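Local coordinates for uncharacterized protein (Bacteroides vulgatus, PDB 4QB7) that is probably a component of the tip of fimbriae, the cell-surface filaments that mediate adhesion and biofilm formation, at residues I171-K177 with H325-I331; T186-G192 with I289-T295; D233-K237 with L261-A267. All coordinates share one frame; numbering follows the deposited sequence.

Contact 1. Residues I171-K177 with H325-I331; sequences IANIKVK and HTYVLTI. With SO4 (sulfate ion), chain B.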
loop_
_atom_site.group_PDB
_atom_site.type_symbol
_atom_site.label_atom_id
_atom_site.label_comp_id
_atom_site.label_asym_id
_atom_site.label_seq_id
_atom_site.Cartn_x
_atom_site.Cartn_y
_atom_site.Cartn_z
ATOM N N ILE A 171 -5.137 -1.388 3.541
ATOM C CA ILE A 171 -6.073 -1.819 4.590
ATOM C C ILE A 171 -6.038 -0.630 5.522
ATOM O O ILE A 171 -5.100 -0.510 6.328
ATOM C CB ILE A 171 -5.788 -3.197 5.268
ATOM C CG1 ILE A 171 -5.615 -4.358 4.254
ATOM C CG2 ILE A 171 -6.838 -3.525 6.303
ATOM C CD1 ILE A 171 -6.562 -4.329 2.967
ATOM N N ALA A 172 -6.927 0.363 5.245
ATOM C CA ALA A 172 -6.984 1.641 5.970
ATOM C C ALA A 172 -7.345 1.450 7.439
ATOM O O ALA A 172 -6.850 2.192 8.291
ATOM C CB ALA A 172 -7.990 2.559 5.314
ATOM N N ASN A 173 -8.218 0.468 7.730
ATOM C CA ASN A 173 -8.640 0.146 9.081
ATOM C C ASN A 173 -9.451 -1.123 9.140
ATOM O O ASN A 173 -9.938 -1.616 8.135
ATOM C CB ASN A 173 -9.459 1.289 9.705
ATOM C CG ASN A 173 -9.008 1.643 11.092
ATOM O OD1 ASN A 173 -8.869 0.788 11.955
ATOM N ND2 ASN A 173 -8.719 2.905 11.321
ATOM N N ILE A 174 -9.566 -1.656 10.349
ATOM C CA ILE A 174 -10.404 -2.774 10.755
ATOM C C ILE A 174 -11.119 -2.236 11.991
ATOM O O ILE A 174 -10.468 -1.884 12.977
ATOM C CB ILE A 174 -9.665 -4.107 10.948
ATOM C CG1 ILE A 174 -8.961 -4.508 9.645
ATOM C CG2 ILE A 174 -10.674 -5.175 11.367
ATOM C CD1 ILE A 174 -7.971 -5.567 9.736
ATOM N N LYS A 175 -12.442 -2.014 11.857
ATOM C CA LYS A 175 -13.327 -1.463 12.871
ATOM C C LYS A 175 -14.241 -2.563 13.420
ATOM O O LYS A 175 -14.688 -3.406 12.647
ATOM C CB LYS A 175 -14.159 -0.341 12.243
ATOM C CG LYS A 175 -13.400 0.934 11.879
ATOM C CD LYS A 175 -14.385 1.979 11.453
ATOM C CE LYS A 175 -13.765 3.317 11.150
ATOM N NZ LYS A 175 -14.651 4.116 10.260
ATOM N N VAL A 176 -14.526 -2.579 14.740
ATOM C CA VAL A 176 -15.374 -3.617 15.357
ATOM C C VAL A 176 -16.515 -3.017 16.181
ATOM O O VAL A 176 -16.337 -1.987 16.815
ATOM C CB VAL A 176 -14.559 -4.608 16.238
ATOM C CG1 VAL A 176 -15.386 -5.835 16.584
ATOM C CG2 VAL A 176 -13.251 -5.037 15.568
ATOM N N LYS A 177 -17.682 -3.683 16.203
ATOM C CA LYS A 177 -18.810 -3.271 17.051
ATOM C C LYS A 177 -19.716 -4.459 17.375
ATOM O O LYS A 177 -19.852 -5.341 16.526
ATOM C CB LYS A 177 -19.642 -2.152 16.398
ATOM C CG LYS A 177 -20.192 -2.506 15.035
ATOM C CD LYS A 177 -21.206 -1.544 14.546
ATOM C CE LYS A 177 -21.531 -1.869 13.111
ATOM N NZ LYS A 177 -22.347 -0.803 12.480
ATOM N N HIS A 325 -9.237 -0.184 1.639
ATOM C CA HIS A 325 -10.291 -1.018 2.247
ATOM C C HIS A 325 -10.393 -0.790 3.749
ATOM O O HIS A 325 -9.374 -0.778 4.454
ATOM C CB HIS A 325 -10.070 -2.518 1.997
ATOM C CG HIS A 325 -10.058 -2.938 0.557
ATOM N ND1 HIS A 325 -11.223 -3.288 -0.100
ATOM C CD2 HIS A 325 -9.008 -3.160 -0.272
ATOM C CE1 HIS A 325 -10.853 -3.655 -1.316
ATOM N NE2 HIS A 325 -9.528 -3.617 -1.456
ATOM N N THR A 326 -11.623 -0.581 4.229
ATOM C CA THR A 326 -11.943 -0.506 5.660
ATOM C C THR A 326 -12.910 -1.619 5.929
ATOM O O THR A 326 -14.006 -1.618 5.349
ATOM C CB THR A 326 -12.534 0.851 6.106
ATOM O OG1 THR A 326 -11.643 1.921 5.793
ATOM C CG2 THR A 326 -12.903 0.857 7.600
ATOM N N TYR A 327 -12.522 -2.581 6.767
ATOM C CA TYR A 327 -13.436 -3.674 7.109
ATOM C C TYR A 327 -14.172 -3.348 8.383
ATOM O O TYR A 327 -13.541 -2.985 9.384
ATOM C CB TYR A 327 -12.698 -4.996 7.268
ATOM C CG TYR A 327 -11.912 -5.436 6.061
ATOM C CD1 TYR A 327 -12.556 -5.794 4.877
ATOM C CD2 TYR A 327 -10.528 -5.575 6.120
ATOM C CE1 TYR A 327 -11.832 -6.190 3.752
ATOM C CE2 TYR A 327 -9.793 -5.994 5.006
ATOM C CZ TYR A 327 -10.451 -6.291 3.822
ATOM O OH TYR A 327 -9.743 -6.726 2.728
ATOM N N VAL A 328 -15.510 -3.429 8.346
ATOM C CA VAL A 328 -16.314 -3.214 9.545
ATOM C C VAL A 328 -16.872 -4.565 9.946
ATOM O O VAL A 328 -17.605 -5.185 9.172
ATOM C CB VAL A 328 -17.395 -2.126 9.368
ATOM C CG1 VAL A 328 -18.214 -1.944 10.649
ATOM C CG2 VAL A 328 -16.760 -0.805 8.925
ATOM N N LEU A 329 -16.473 -5.036 11.134
ATOM C CA LEU A 329 -16.859 -6.326 11.742
ATOM C C LEU A 329 -17.924 -6.143 12.802
ATOM O O LEU A 329 -17.716 -5.377 13.761
ATOM C CB LEU A 329 -15.641 -6.997 12.412
ATOM C CG LEU A 329 -14.613 -7.752 11.600
ATOM C CD1 LEU A 329 -14.075 -6.931 10.413
ATOM C CD2 LEU A 329 -13.495 -8.154 12.497
ATOM N N THR A 330 -19.065 -6.844 12.634
ATOM C CA THR A 330 -20.159 -6.806 13.585
ATOM C C THR A 330 -20.186 -8.134 14.315
ATOM O O THR A 330 -20.422 -9.173 13.704
ATOM C CB THR A 330 -21.513 -6.466 12.916
ATOM O OG1 THR A 330 -21.420 -5.198 12.274
ATOM C CG2 THR A 330 -22.655 -6.416 13.924
ATOM N N ILE A 331 -19.919 -8.103 15.622
ATOM C CA ILE A 331 -19.972 -9.304 16.444
ATOM C C ILE A 331 -21.426 -9.510 16.857
ATOM O O ILE A 331 -21.998 -8.641 17.507
ATOM C CB ILE A 331 -19.007 -9.211 17.646
ATOM C CG1 ILE A 331 -17.561 -8.880 17.175
ATOM C CG2 ILE A 331 -19.078 -10.509 18.436
ATOM C CD1 ILE A 331 -16.592 -8.647 18.276
HETATM S S SO4 B . -20.001 1.980 11.224
HETATM O O1 SO4 B . -20.532 3.325 11.426
HETATM O O2 SO4 B . -20.604 1.342 10.044
HETATM O O3 SO4 B . -18.546 2.071 11.034
HETATM O O4 SO4 B . -20.343 1.229 12.427
#
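The carbonyl oxygen Tyr327 O is gripped from the neighbouring strand by two groups: Lys175 N donates a nearly straight hydrogen bond of 2.9 Å (171°), and Ile174 CA reaches the same oxygen at 3.4 Å in a CA-H...O contact. The scheme repeats along the pair, with Leu329 O taking Lys177 N, while Lys175 O and Lys177 O accept from Leu329 N and Ile331 N. Lys175 bonds Tyr327 through N and Leu329 through O, and the N-to-C directions differ by 18°: both mark parallel pairing. Toward the start the register slips by one: Ile171 lies by His325 but Asn173 by Thr326, a beta bulge at Ala172, whose N still bonds His325 O at 2.8 Å, though bent (131°).

On the face of Ile174 and Tyr327 the packing is mainly apolar. Ile174 divides its branches: CG1 comes to the edge of the Tyr327 ring, 4.0 Å from CD2, while CG2, anti to the backbone N, meets Leu329 CD1 at 3.9 Å. Beyond, Val176 CG1 touches Ile331 CD1 at 3.5 Å. The polar ends here are satisfied: Tyr327 OH pairs with Thr318, and His325 bonds Asp342 and the backbone of Lys320.

The other face carries Lys177, whose extended chain passes Thr330 OG1 at 3.4 Å from CE and brings NZ to within 2.9 Å of sulfate O4. Ala258 N also binds this ion, probably acquired from the crystallisation liquor. The chemistry implies a two-sided pair: a mainly apolar, buried face whose few polar ends are paired, and a partly exposed, cationic one able to hold an anion.

Contact 2. Residues T186-G192 with I289-T295; sequences TKIFVTG and INYDIVT. With SO4 (sulfate ion), chain K; SO4 (sulfate ion), chain J.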
loop_
_atom_site.group_PDB
_atom_site.type_symbol
_atom_site.label_atom_id
_atom_site.label_comp_id
_atom_site.label_asym_id
_atom_site.label_seq_id
_atom_site.Cartn_x
_atom_site.Cartn_y
_atom_site.Cartn_z
ATOM N N THR A 186 -21.509 -4.478 30.577
ATOM C CA THR A 186 -20.794 -5.370 29.674
ATOM C C THR A 186 -20.022 -4.547 28.652
ATOM O O THR A 186 -20.544 -3.532 28.133
ATOM C CB THR A 186 -21.757 -6.366 29.023
ATOM O OG1 THR A 186 -22.262 -7.223 30.048
ATOM C CG2 THR A 186 -21.097 -7.227 27.964
ATOM N N LYS A 187 -18.742 -4.962 28.403
ATOM C CA LYS A 187 -17.876 -4.312 27.418
ATOM C C LYS A 187 -17.162 -5.376 26.582
ATOM O O LYS A 187 -17.059 -6.525 27.012
ATOM C CB LYS A 187 -16.891 -3.337 28.111
ATOM C CG LYS A 187 -17.640 -2.194 28.839
ATOM C CD LYS A 187 -16.794 -1.109 29.393
ATOM C CE LYS A 187 -17.622 -0.067 30.108
ATOM N NZ LYS A 187 -18.521 0.684 29.182
ATOM N N ILE A 188 -16.773 -5.030 25.351
ATOM C CA ILE A 188 -16.028 -5.935 24.468
ATOM C C ILE A 188 -14.678 -5.292 24.217
ATOM O O ILE A 188 -14.615 -4.108 23.849
ATOM C CB ILE A 188 -16.724 -6.309 23.117
ATOM C CG1 ILE A 188 -18.076 -6.928 23.318
ATOM C CG2 ILE A 188 -15.834 -7.260 22.255
ATOM C CD1 ILE A 188 -18.776 -7.160 22.009
ATOM N N PHE A 189 -13.608 -6.083 24.373
ATOM C CA PHE A 189 -12.229 -5.644 24.144
ATOM C C PHE A 189 -11.529 -6.538 23.128
ATOM O O PHE A 189 -11.546 -7.762 23.280
ATOM C CB PHE A 189 -11.450 -5.633 25.463
ATOM C CG PHE A 189 -12.023 -4.721 26.516
ATOM C CD1 PHE A 189 -11.714 -3.362 26.526
ATOM C CD2 PHE A 189 -12.859 -5.219 27.510
ATOM C CE1 PHE A 189 -12.247 -2.519 27.508
ATOM C CE2 PHE A 189 -13.372 -4.378 28.502
ATOM C CZ PHE A 189 -13.044 -3.042 28.507
ATOM N N VAL A 190 -10.931 -5.943 22.088
ATOM C CA VAL A 190 -10.185 -6.728 21.101
ATOM C C VAL A 190 -8.722 -6.745 21.570
ATOM O O VAL A 190 -8.174 -5.695 21.944
ATOM C CB VAL A 190 -10.382 -6.219 19.657
ATOM C CG1 VAL A 190 -9.387 -6.873 18.690
ATOM C CG2 VAL A 190 -11.820 -6.456 19.202
ATOM N N THR A 191 -8.115 -7.950 21.624
ATOM C CA THR A 191 -6.764 -8.133 22.164
ATOM C C THR A 191 -5.772 -8.681 21.131
ATOM O O THR A 191 -4.561 -8.662 21.362
ATOM C CB THR A 191 -6.850 -9.094 23.362
ATOM O OG1 THR A 191 -7.457 -10.308 22.915
ATOM C CG2 THR A 191 -7.700 -8.536 24.512
ATOM N N GLY A 192 -6.274 -9.200 20.023
ATOM C CA GLY A 192 -5.410 -9.794 19.012
ATOM C C GLY A 192 -6.062 -9.871 17.651
ATOM O O GLY A 192 -7.290 -9.882 17.545
ATOM N N ILE A 289 -9.437 -13.291 14.905
ATOM C CA ILE A 289 -9.606 -12.265 15.929
ATOM C C ILE A 289 -9.726 -12.878 17.321
ATOM O O ILE A 289 -10.230 -14.008 17.484
ATOM C CB ILE A 289 -10.808 -11.352 15.579
ATOM C CG1 ILE A 289 -10.771 -10.024 16.380
ATOM C CG2 ILE A 289 -12.147 -12.094 15.670
ATOM C CD1 ILE A 289 -11.731 -8.919 15.925
ATOM N N ASN A 290 -9.213 -12.119 18.326
ATOM C CA ASN A 290 -9.244 -12.449 19.762
ATOM C C ASN A 290 -9.957 -11.332 20.493
ATOM O O ASN A 290 -9.635 -10.171 20.274
ATOM C CB ASN A 290 -7.825 -12.606 20.313
ATOM C CG ASN A 290 -7.024 -13.744 19.764
ATOM O OD1 ASN A 290 -7.398 -14.420 18.806
ATOM N ND2 ASN A 290 -5.895 -14.007 20.399
ATOM N N TYR A 291 -10.931 -11.642 21.312
ATOM C CA TYR A 291 -11.682 -10.610 22.031
ATOM C C TYR A 291 -12.245 -11.163 23.330
ATOM O O TYR A 291 -12.426 -12.375 23.474
ATOM C CB TYR A 291 -12.800 -9.966 21.166
ATOM C CG TYR A 291 -13.821 -10.930 20.615
ATOM C CD1 TYR A 291 -13.555 -11.678 19.472
ATOM C CD2 TYR A 291 -15.075 -11.066 21.209
ATOM C CE1 TYR A 291 -14.503 -12.553 18.941
ATOM C CE2 TYR A 291 -16.027 -11.951 20.696
ATOM C CZ TYR A 291 -15.735 -12.690 19.559
ATOM O OH TYR A 291 -16.653 -13.555 19.022
ATOM N N ASP A 292 -12.463 -10.253 24.293
ATOM C CA ASP A 292 -12.979 -10.528 25.637
ATOM C C ASP A 292 -14.276 -9.804 25.854
ATOM O O ASP A 292 -14.365 -8.619 25.538
ATOM C CB ASP A 292 -11.940 -10.072 26.681
ATOM C CG ASP A 292 -10.605 -10.801 26.604
ATOM O OD1 ASP A 292 -10.589 -11.972 26.163
ATOM O OD2 ASP A 292 -9.578 -10.212 27.027
ATOM N N ILE A 293 -15.299 -10.512 26.353
ATOM C CA ILE A 293 -16.608 -9.939 26.705
ATOM C C ILE A 293 -16.626 -9.883 28.216
ATOM O O ILE A 293 -16.628 -10.924 28.872
ATOM C CB ILE A 293 -17.814 -10.684 26.086
ATOM C CG1 ILE A 293 -17.604 -10.887 24.555
ATOM C CG2 ILE A 293 -19.145 -9.924 26.398
ATOM C CD1 ILE A 293 -18.536 -11.882 23.956
ATOM N N VAL A 294 -16.500 -8.672 28.763
ATOM C CA VAL A 294 -16.335 -8.439 30.202
ATOM C C VAL A 294 -17.609 -7.925 30.810
ATOM O O VAL A 294 -18.073 -6.865 30.416
ATOM C CB VAL A 294 -15.161 -7.440 30.432
ATOM C CG1 VAL A 294 -14.948 -7.149 31.915
ATOM C CG2 VAL A 294 -13.886 -7.947 29.787
ATOM N N THR A 295 -18.160 -8.669 31.773
ATOM C CA THR A 295 -19.369 -8.313 32.521
ATOM C C THR A 295 -18.988 -7.977 33.973
ATOM O O THR A 295 -18.275 -8.745 34.614
ATOM C CB THR A 295 -20.432 -9.422 32.441
ATOM O OG1 THR A 295 -20.693 -9.758 31.078
ATOM C CG2 THR A 295 -21.732 -9.039 33.122
HETATM S S SO4 K . -4.724 -12.200 23.145
HETATM O O1 SO4 K . -5.859 -11.885 23.935
HETATM O O2 SO4 K . -4.515 -13.628 23.241
HETATM O O3 SO4 K . -5.035 -11.853 21.792
HETATM O O4 SO4 K . -3.538 -11.435 23.629
HETATM S S SO4 J . -20.104 -13.984 20.314
HETATM O O1 SO4 J . -20.902 -12.944 20.964
HETATM O O2 SO4 J . -20.612 -15.289 20.749
HETATM O O3 SO4 J . -20.175 -13.850 18.850
HETATM O O4 SO4 J . -18.715 -13.870 20.714
#
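Phe189 and Asp292 form an antiparallel hydrogen-bonded pair: Phe189 N reaches Asp292 O at 2.9 Å and Asp292 N reaches Phe189 O at 2.8 Å, both donors lying in the carbonyl planes. Lys187 and Val294 exchange a similar pair of bonds. Side chains follow this register. Val294 CG2 meets the edge of the Phe189 ring, 3.7 Å from CD2, and on the opposite face Ile188 and Tyr291 lie side by side, CG2 to CD2 4.0 Å.

At the other end Thr191 and Gly192 both face Asn290, a classic beta bulge. Thr191 N binds Asn290 O and Asn290 N binds Gly192 O at 3.1 Å, each donor standing above the carbonyl plane rather than on a lone pair. Here Asn290 ND2 donates to O3 of one sulfate at 2.7 Å. Tyr291, with CG between its backbone N and carbonyl carbon (chi1 58°), directs its OH to O4 of a second sulfate, 2.7 Å away; both ions probably come from the crystallisation liquor. Were Tyr291 replaced by alanine, Ile188 CG2 would probably lose its ring neighbour and that sulfate its phenolic donor.

Further out, Tyr245 stacks on Phe189 and bonds Asp292 OD2, while Thr306 OG1 bonds OD1. The carboxylate thus has a hydroxyl partner for each oxygen, which probably allows it to sit buried beside the stacked Phe189-Tyr245 pair.

Contact 3. Residues D233-K237 with L261-A267; sequences DFLNK and LFSDTEA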
loop_
_atom_site.group_PDB
_atom_site.type_symbol
_atom_site.label_atom_id
_atom_site.label_comp_id
_atom_site.label_asym_id
_atom_site.label_seq_id
_atom_site.Cartn_x
_atom_site.Cartn_y
_atom_site.Cartn_z
ATOM N N ASP A 233 0.489 -6.609 17.509
ATOM C CA ASP A 233 1.289 -5.478 17.996
ATOM C C ASP A 233 1.165 -4.236 17.085
ATOM O O ASP A 233 1.713 -3.182 17.424
ATOM C CB ASP A 233 2.769 -5.869 18.183
ATOM C CG ASP A 233 3.000 -6.920 19.240
ATOM O OD1 ASP A 233 2.320 -6.870 20.294
ATOM O OD2 ASP A 233 3.839 -7.807 19.010
ATOM N N PHE A 234 0.447 -4.361 15.948
ATOM C CA PHE A 234 0.230 -3.267 15.020
ATOM C C PHE A 234 -0.965 -2.463 15.507
ATOM O O PHE A 234 -1.061 -1.248 15.264
ATOM C CB PHE A 234 0.024 -3.793 13.584
ATOM C CG PHE A 234 -0.301 -2.710 12.571
ATOM C CD1 PHE A 234 0.686 -1.831 12.124
ATOM C CD2 PHE A 234 -1.614 -2.531 12.105
ATOM C CE1 PHE A 234 0.374 -0.807 11.226
ATOM C CE2 PHE A 234 -1.916 -1.522 11.181
ATOM C CZ PHE A 234 -0.918 -0.668 10.751
ATOM N N LEU A 235 -1.874 -3.157 16.216
ATOM C CA LEU A 235 -3.112 -2.590 16.734
ATOM C C LEU A 235 -2.828 -1.511 17.778
ATOM O O LEU A 235 -1.875 -1.602 18.565
ATOM C CB LEU A 235 -4.041 -3.664 17.322
ATOM C CG LEU A 235 -4.332 -4.951 16.547
ATOM C CD1 LEU A 235 -5.319 -5.811 17.325
ATOM C CD2 LEU A 235 -4.847 -4.678 15.157
ATOM N N ASN A 236 -3.683 -0.492 17.782
ATOM C CA ASN A 236 -3.593 0.661 18.653
ATOM C C ASN A 236 -4.144 0.343 20.048
ATOM O O ASN A 236 -5.030 1.042 20.549
ATOM C CB ASN A 236 -4.363 1.786 17.981
ATOM C CG ASN A 236 -4.170 3.152 18.559
ATOM O OD1 ASN A 236 -3.184 3.440 19.249
ATOM N ND2 ASN A 236 -5.158 4.001 18.320
ATOM N N LYS A 237 -3.615 -0.728 20.676
ATOM C CA LYS A 237 -4.004 -1.204 22.008
ATOM C C LYS A 237 -3.567 -0.203 23.069
ATOM O O LYS A 237 -2.531 0.421 22.912
ATOM C CB LYS A 237 -3.387 -2.594 22.289
ATOM C CG LYS A 237 -4.186 -3.755 21.685
ATOM C CD LYS A 237 -3.302 -4.911 21.241
ATOM C CE LYS A 237 -3.018 -5.955 22.281
ATOM N NZ LYS A 237 -1.915 -6.837 21.849
ATOM N N LEU A 261 -9.311 -0.378 15.006
ATOM C CA LEU A 261 -8.245 -1.174 15.632
ATOM C C LEU A 261 -6.845 -0.622 15.272
ATOM O O LEU A 261 -5.871 -0.910 15.969
ATOM C CB LEU A 261 -8.338 -2.668 15.273
ATOM C CG LEU A 261 -9.628 -3.423 15.625
ATOM C CD1 LEU A 261 -9.538 -4.836 15.140
ATOM C CD2 LEU A 261 -9.951 -3.383 17.128
ATOM N N PHE A 262 -6.765 0.182 14.204
ATOM C CA PHE A 262 -5.539 0.853 13.747
ATOM C C PHE A 262 -5.578 2.299 14.158
ATOM O O PHE A 262 -6.665 2.892 14.170
ATOM C CB PHE A 262 -5.371 0.801 12.204
ATOM C CG PHE A 262 -5.377 -0.528 11.480
ATOM C CD1 PHE A 262 -5.382 -1.731 12.185
ATOM C CD2 PHE A 262 -5.315 -0.579 10.095
ATOM C CE1 PHE A 262 -5.375 -2.956 11.513
ATOM C CE2 PHE A 262 -5.327 -1.806 9.427
ATOM C CZ PHE A 262 -5.363 -2.983 10.142
ATOM N N SER A 263 -4.402 2.914 14.386
ATOM C CA SER A 263 -4.371 4.337 14.709
ATOM C C SER A 263 -4.635 5.142 13.434
ATOM O O SER A 263 -4.537 4.584 12.340
ATOM C CB SER A 263 -3.050 4.716 15.366
ATOM O OG SER A 263 -2.022 4.857 14.407
ATOM N N ASP A 264 -4.998 6.422 13.570
ATOM C CA ASP A 264 -5.297 7.340 12.461
ATOM C C ASP A 264 -4.195 7.432 11.425
ATOM O O ASP A 264 -4.481 7.622 10.239
ATOM C CB ASP A 264 -5.562 8.768 12.988
ATOM C CG ASP A 264 -6.956 9.011 13.554
ATOM O OD1 ASP A 264 -7.866 8.169 13.302
ATOM O OD2 ASP A 264 -7.148 10.056 14.229
ATOM N N THR A 265 -2.948 7.334 11.869
ATOM C CA THR A 265 -1.790 7.490 11.003
ATOM C C THR A 265 -1.244 6.157 10.465
ATOM O O THR A 265 -0.412 6.184 9.555
ATOM C CB THR A 265 -0.698 8.263 11.755
ATOM O OG1 THR A 265 -0.485 7.667 13.041
ATOM C CG2 THR A 265 -1.057 9.727 11.929
ATOM N N GLU A 266 -1.710 5.011 10.990
ATOM C CA GLU A 266 -1.211 3.705 10.571
ATOM C C GLU A 266 -2.193 2.925 9.656
ATOM O O GLU A 266 -3.415 2.960 9.852
ATOM C CB GLU A 266 -0.815 2.882 11.800
ATOM C CG GLU A 266 0.414 3.484 12.474
ATOM C CD GLU A 266 0.843 2.991 13.843
ATOM O OE1 GLU A 266 0.124 2.177 14.470
ATOM O OE2 GLU A 266 1.912 3.452 14.299
ATOM N N ALA A 267 -1.628 2.277 8.611
ATOM C CA ALA A 267 -2.338 1.453 7.624
ATOM C C ALA A 267 -1.402 0.379 7.071
ATOM O O ALA A 267 -0.187 0.489 7.225
ATOM C CB ALA A 267 -2.873 2.314 6.496
HETATM O O HOH W 1 -2.257 1.030 14.361
#
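Phe234 and Phe262 form the aromatic part, a T-shaped pair with centroids 4.8 Å apart and planes at 79°. The edge of Phe234 supplies the approach: CE2 stands over the centre of the Phe262 face. The Phe234 ring, turned opposite its own N (chi1 176°), brings CZ against Glu266 CB, and Ala267 N lies at its edge.

Aliphatic packing comes from Leu235, whose CD2 touches Leu261 CB at 4.0 Å and meets the edge of the Phe262 ring at CE1, 4.1 Å away.

The direct backbone hydrogen bond is Asn236 N to Leu261 O, 2.9 Å and almost straight at 170°. Asn236 also centres an inverse gamma turn, and its side-chain amide touches Ser263 CB through CG and ND2.

One water completes the polar link. It donates to Phe234 O at 2.7 Å and to Glu266 OE1 at 2.6 Å, and accepts from Ser263 N at 2.9 Å, bridging the segments.

Ser263 to Glu266 form a type I beta turn, closed by Glu266 N to Ser263 O. The arrangement is that of a connecting loop packed on an irregular, turn-interrupted part of strand 259-270 in this fimbrillin-like protein, whose family belongs to the transthyretin clan.

How the contacts relate
Contacts 1 and 2, whose centres are about 15 Å apart, belong to two different sheets that meet through apolar side chains: Leu329 CD2 lies 3.9 Å from Ile289 CD1, and Val176 CG2 is 4.2 Å from Val190 CG2. Contact 3, its centre about 12 Å from that of contact 1, joins the latter's sheet through 261-267, whose strand neighbours 171-177: Ile174 O and Leu261 N are 2.8 Å apart, and Asn173 OD1 bonds Phe262 N at the bulge. It also reaches contact 2, with Leu261 CD2 3.8 Å from Val190 CB. Along the chain the three are nested, 233-237/261-267 innermost. The sulfates beside contacts 1 and 2 probably come from the crystallisation liquor and establish no functional site.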